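Local coordinates for protein (R)-specific enoyl-CoA hydratase (Aeromonas punctata, PDB 1IQ6) that catalyses the hydration of trans-2-enoyl-CoA of four to six carbons to the corresponding (3R)-3-hydroxyacyl-CoA, acting as a homodimer in polyhydroxyalkanoate biosynthesis, at residues 34-39 / 46-51; 112-117 / 127-132. All coordinates share one frame; numbering follows the deposited sequence.

Contact 1 of 2, residues 34-39 / 46-51; sequences NPLHLD and TAFERP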
# COMPACT_ATOMS: atom_id res chain seq x y z
N ASN B 34 -11.25 8.08 6.76
CA ASN B 34 -12.36 7.22 7.16
C ASN B 34 -12.40 7.24 8.69
O ASN B 34 -11.40 6.92 9.35
CB ASN B 34 -12.11 5.79 6.66
CG ASN B 34 -13.36 4.92 6.67
OD1 ASN B 34 -14.33 5.22 7.35
ND2 ASN B 34 -13.32 3.82 5.92
N PRO B 35 -13.54 7.62 9.29
CA PRO B 35 -13.66 7.67 10.75
C PRO B 35 -13.33 6.36 11.47
O PRO B 35 -13.09 6.36 12.67
CB PRO B 35 -15.11 8.13 10.97
CG PRO B 35 -15.81 7.70 9.71
CD PRO B 35 -14.80 8.02 8.64
N LEU B 36 -13.31 5.26 10.72
CA LEU B 36 -12.98 3.95 11.30
C LEU B 36 -11.56 3.96 11.86
O LEU B 36 -11.24 3.19 12.77
CB LEU B 36 -13.07 2.85 10.24
CG LEU B 36 -14.43 2.29 9.80
CD1 LEU B 36 -15.20 3.33 9.03
CD2 LEU B 36 -14.22 1.06 8.94
N HIS B 37 -10.73 4.85 11.33
CA HIS B 37 -9.34 4.95 11.75
C HIS B 37 -9.03 6.06 12.74
O HIS B 37 -7.90 6.16 13.22
CB HIS B 37 -8.44 5.17 10.52
CG HIS B 37 -8.70 4.21 9.40
ND1 HIS B 37 -8.57 2.85 9.54
CD2 HIS B 37 -9.07 4.43 8.11
CE1 HIS B 37 -8.85 2.26 8.39
NE2 HIS B 37 -9.16 3.20 7.51
N LEU B 38 -10.02 6.89 13.08
CA LEU B 38 -9.75 8.02 13.97
C LEU B 38 -10.73 8.31 15.11
O LEU B 38 -10.31 8.65 16.22
CB LEU B 38 -9.62 9.28 13.12
CG LEU B 38 -8.75 9.18 11.86
CD1 LEU B 38 -9.00 10.37 10.95
CD2 LEU B 38 -7.28 9.09 12.26
N ASP B 39 -12.02 8.18 14.85
CA ASP B 39 -13.06 8.48 15.84
C ASP B 39 -13.50 7.31 16.72
O ASP B 39 -14.11 6.36 16.23
CB ASP B 39 -14.27 9.07 15.10
CG ASP B 39 -15.38 9.50 16.04
OD1 ASP B 39 -16.39 10.03 15.54
OD2 ASP B 39 -15.25 9.32 17.27
N THR B 46 -19.13 0.20 15.39
CA THR B 46 -18.75 -0.85 14.44
C THR B 46 -18.31 -2.10 15.20
O THR B 46 -18.05 -2.04 16.41
CB THR B 46 -17.59 -0.41 13.54
OG1 THR B 46 -16.37 -0.40 14.29
CG2 THR B 46 -17.84 0.98 12.98
N ALA B 47 -18.23 -3.22 14.49
CA ALA B 47 -17.82 -4.48 15.10
C ALA B 47 -16.40 -4.39 15.65
O ALA B 47 -16.00 -5.20 16.49
CB ALA B 47 -17.91 -5.60 14.08
N PHE B 48 -15.63 -3.41 15.18
CA PHE B 48 -14.25 -3.24 15.65
C PHE B 48 -14.21 -2.61 17.03
O PHE B 48 -13.23 -2.76 17.77
CB PHE B 48 -13.46 -2.38 14.66
CG PHE B 48 -13.43 -2.94 13.27
CD1 PHE B 48 -14.13 -2.31 12.25
CD2 PHE B 48 -12.73 -4.11 12.99
CE1 PHE B 48 -14.12 -2.83 10.96
CE2 PHE B 48 -12.71 -4.64 11.70
CZ PHE B 48 -13.42 -4.00 10.68
N GLU B 49 -15.27 -1.88 17.37
CA GLU B 49 -15.42 -1.22 18.67
C GLU B 49 -14.47 -0.06 18.92
O GLU B 49 -14.80 0.86 19.67
CB GLU B 49 -15.29 -2.24 19.80
CG GLU B 49 -16.32 -3.36 19.73
CD GLU B 49 -16.37 -4.17 21.01
OE1 GLU B 49 -16.70 -3.60 22.07
OE2 GLU B 49 -16.09 -5.39 20.95
N ARG B 50 -13.29 -0.09 18.32
CA ARG B 50 -12.30 0.97 18.49
C ARG B 50 -11.54 1.25 17.20
O ARG B 50 -11.52 0.42 16.29
CB ARG B 50 -11.33 0.60 19.62
CG ARG B 50 -10.80 -0.82 19.54
CD ARG B 50 -9.74 -1.09 20.60
NE ARG B 50 -8.58 -0.22 20.44
CZ ARG B 50 -7.44 -0.35 21.11
NH1 ARG B 50 -6.44 0.49 20.89
NH2 ARG B 50 -7.30 -1.33 22.00
N PRO B 51 -10.91 2.43 17.10
CA PRO B 51 -10.15 2.81 15.90
C PRO B 51 -9.09 1.79 15.48
O PRO B 51 -8.35 1.26 16.30
CB PRO B 51 -9.52 4.15 16.31
CG PRO B 51 -10.54 4.72 17.25
CD PRO B 51 -10.88 3.52 18.10

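Contact 2 of 2, residues 112-117 / 127-132; sequences LTTRIF and GEAVVK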
# COMPACT_ATOMS: atom_id res chain seq x y z
N LEU B 112 8.05 -13.00 -3.17
CA LEU B 112 8.12 -13.18 -1.73
C LEU B 112 6.75 -13.18 -1.09
O LEU B 112 5.86 -12.44 -1.51
CB LEU B 112 8.95 -12.07 -1.08
CG LEU B 112 10.38 -11.81 -1.57
CD1 LEU B 112 10.35 -10.80 -2.71
CD2 LEU B 112 11.25 -11.30 -0.42
N THR B 113 6.56 -14.01 -0.07
CA THR B 113 5.30 -14.02 0.66
C THR B 113 5.46 -12.90 1.68
O THR B 113 6.50 -12.78 2.33
CB THR B 113 5.06 -15.38 1.34
OG1 THR B 113 4.66 -16.34 0.35
CG2 THR B 113 3.98 -15.28 2.41
N THR B 114 4.43 -12.06 1.79
CA THR B 114 4.45 -10.90 2.68
C THR B 114 3.29 -10.99 3.66
O THR B 114 2.13 -11.02 3.26
CB THR B 114 4.33 -9.62 1.84
OG1 THR B 114 3.12 -9.68 1.06
CG2 THR B 114 5.51 -9.51 0.89
N ARG B 115 3.61 -11.00 4.95
CA ARG B 115 2.60 -11.11 6.00
C ARG B 115 2.75 -10.12 7.14
O ARG B 115 3.86 -9.74 7.50
CB ARG B 115 2.62 -12.53 6.57
CG ARG B 115 2.31 -13.57 5.53
CD ARG B 115 2.35 -15.00 6.04
NE ARG B 115 1.84 -15.87 4.98
CZ ARG B 115 1.98 -17.19 4.95
NH1 ARG B 115 1.47 -17.88 3.94
NH2 ARG B 115 2.62 -17.83 5.92
N ILE B 116 1.62 -9.70 7.68
CA ILE B 116 1.59 -8.81 8.84
C ILE B 116 0.85 -9.58 9.92
O ILE B 116 -0.26 -10.07 9.70
CB ILE B 116 0.79 -7.51 8.58
CG1 ILE B 116 1.43 -6.67 7.47
CG2 ILE B 116 0.70 -6.69 9.88
CD1 ILE B 116 2.78 -6.08 7.84
N PHE B 117 1.47 -9.70 11.09
CA PHE B 117 0.85 -10.39 12.22
C PHE B 117 0.54 -9.38 13.32
O PHE B 117 1.29 -8.44 13.55
CB PHE B 117 1.78 -11.47 12.80
CG PHE B 117 1.84 -12.72 11.97
CD1 PHE B 117 2.79 -12.84 10.96
CD2 PHE B 117 0.94 -13.75 12.19
CE1 PHE B 117 2.83 -13.99 10.16
CE2 PHE B 117 0.98 -14.90 11.39
CZ PHE B 117 1.93 -15.01 10.38
N GLY B 127 -0.18 -11.81 1.47
CA GLY B 127 -0.12 -11.62 0.04
C GLY B 127 1.26 -11.94 -0.47
O GLY B 127 2.04 -12.60 0.22
N GLU B 128 1.55 -11.48 -1.68
CA GLU B 128 2.84 -11.73 -2.31
C GLU B 128 3.38 -10.50 -3.03
O GLU B 128 2.63 -9.76 -3.66
CB GLU B 128 2.73 -12.86 -3.33
CG GLU B 128 2.43 -14.23 -2.78
CD GLU B 128 2.25 -15.25 -3.89
OE1 GLU B 128 1.28 -15.12 -4.66
OE2 GLU B 128 3.10 -16.16 -4.01
N ALA B 129 4.69 -10.31 -2.94
CA ALA B 129 5.34 -9.21 -3.62
C ALA B 129 6.20 -9.79 -4.74
O ALA B 129 6.72 -10.90 -4.63
CB ALA B 129 6.23 -8.44 -2.65
N VAL B 130 6.30 -9.05 -5.83
CA VAL B 130 7.13 -9.43 -6.96
C VAL B 130 8.07 -8.24 -7.11
O VAL B 130 7.61 -7.11 -7.27
CB VAL B 130 6.30 -9.61 -8.25
CG1 VAL B 130 7.24 -9.96 -9.41
CG2 VAL B 130 5.27 -10.72 -8.06
N VAL B 131 9.37 -8.49 -7.06
CA VAL B 131 10.34 -7.41 -7.15
C VAL B 131 11.52 -7.69 -8.07
O VAL B 131 11.98 -8.82 -8.19
CB VAL B 131 10.91 -7.07 -5.75
CG1 VAL B 131 9.78 -6.72 -4.79
CG2 VAL B 131 11.70 -8.24 -5.22
N LYS B 132 12.00 -6.62 -8.70
CA LYS B 132 13.16 -6.70 -9.59
C LYS B 132 14.38 -6.61 -8.67
O LYS B 132 14.46 -5.73 -7.82
CB LYS B 132 13.15 -5.53 -10.57
CG LYS B 132 14.29 -5.56 -11.58
CD LYS B 132 14.22 -4.36 -12.52
CE LYS B 132 12.93 -4.35 -13.33
NZ LYS B 132 12.86 -3.18 -14.25
O HOH W 1 5.21 -16.09 -2.53

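Contact 1 of 2, residues 34-39 / 46-51
Pro51 lays its ring against the backbone turn of residues 36-39, and this is the tight part of the contact. Its CB lies 4.0 Å from the carbonyl O of His37, while its CG reaches the carbonyl carbon of Asp39, also at 4.0 Å. The closest approach is polar in character: the CA-H of Pro51 points at the carbonyl O of Leu36, CA to O 3.3 Å with an angle of 147° at the hydrogen. The surface that receives the proline is thus largely peptide backbone, held in shape by Pro35 O, which accepts from both Leu38 N and Asp39 N. His37 turns away from Pro51; its ND1 bonds to Ile52 O and its ring stacks on His54.

Around residues 46-49 the packing loosens. Leu36, with CG beside its backbone N (chi1 -78°), sends CD2 obliquely to the Phe48 ring, where CE1 is 4.4 Å away, a distant apolar touch. Phe48 lies in a type I turn from Thr46 to Glu49, in which Thr46 OG1 also accepts from Phe48 N in an ST turn, 3.2 Å and bent to 138°. Glu49 and Arg50 lie on the exposed side.

Asn34 to His37 belong to a binding site for the hydroxyacyl-CoA inferred by similarity, and Pro51 packs on the backbone of the same loop. Asn34 OD1 accepts from Gly74 N of the second subunit, and Leu36 and Phe48 pack on Gly74 and Ile76 of that subunit. The two segments flank helix 40-44, which Asp39 caps through Ala41 N; Leu36 and Pro51 rest on this helix at Phe42 and Ala43, and His37 and Leu38 on helix 20-30 at Val23.

Contact 2 of 2, residues 112-117 / 127-132
Strands 112-117 and 127-132 run antiparallel but strongly twisted, their directions 133° apart and their axes approaching to 4.4 Å. Leu112 and Ala129 form a hydrogen-bonded pair: Leu112 N donates to Ala129 O at 2.9 Å, and Ala129 N donates to Leu112 O at 2.8 Å, both bonds lying in the carbonyl plane. One step on, Thr113 faces Glu128 as a non-hydrogen-bonded pair. Thr114 N then donates to Gly127 O at 2.9 Å, almost straight at the hydrogen, yet it sits 42° above the carbonyl plane.

The side chains of Leu112, Thr114 and Ala129 share the buried face. CD1 of Leu112 meets CG2 of Val131 at 3.8 Å, the two side chains crossing at about a right angle. Thr114 has OG1 between its backbone N and carbonyl carbon (chi1 58°), which leaves CG2 anti to the carbonyl carbon and 3.8 Å from the CB of Ala129. Its buried hydroxyl is satisfied by Gln80 NE2.

Polar groups occupy the other face. OG1 of Thr113, beside its own backbone N, and the carboxylate of Glu128 are joined by a water that lies 2.9 Å from Thr113 OG1 and donates to Glu128 OE2 at 2.6 Å. Glu128, extended beyond CG, carries its carboxylate out to this water, while its CB stays close to Leu112 O.

Strand 93-103 flanks the hairpin on one side and strand 76-84 on the other. Helix 55-68 packs across its buried face, Leu66 meeting Leu112 and Ala129 while Phe62 meets Thr114. A twisted antiparallel sheet wrapped round a long helix in this way is the hallmark of the hot dog fold, here in its MaoC-like form.

Overall arrangement
Contact 2 lies near the middle of the chain, within the hairpin formed by strands 109-117 and 123-132, whereas contact 1 is peripheral, about 20 Å from the chain's centre. Their own centres are 27 Å apart on opposite sides of it, and they do not touch. Backbone hydrogen bonds and a sheet whose buried face is mostly apolar and whose other face carries a water bridge define contact 2; contact 1 relies on a proline against carbonyl groups in irregular loops. Helix 55-68 covers the inner face of residues 112-117 and 127-132, while the shorter helix 40-44 links the segments of contact 1. The second subunit reaches contact 1 alone, which also holds residues of the inferred substrate site.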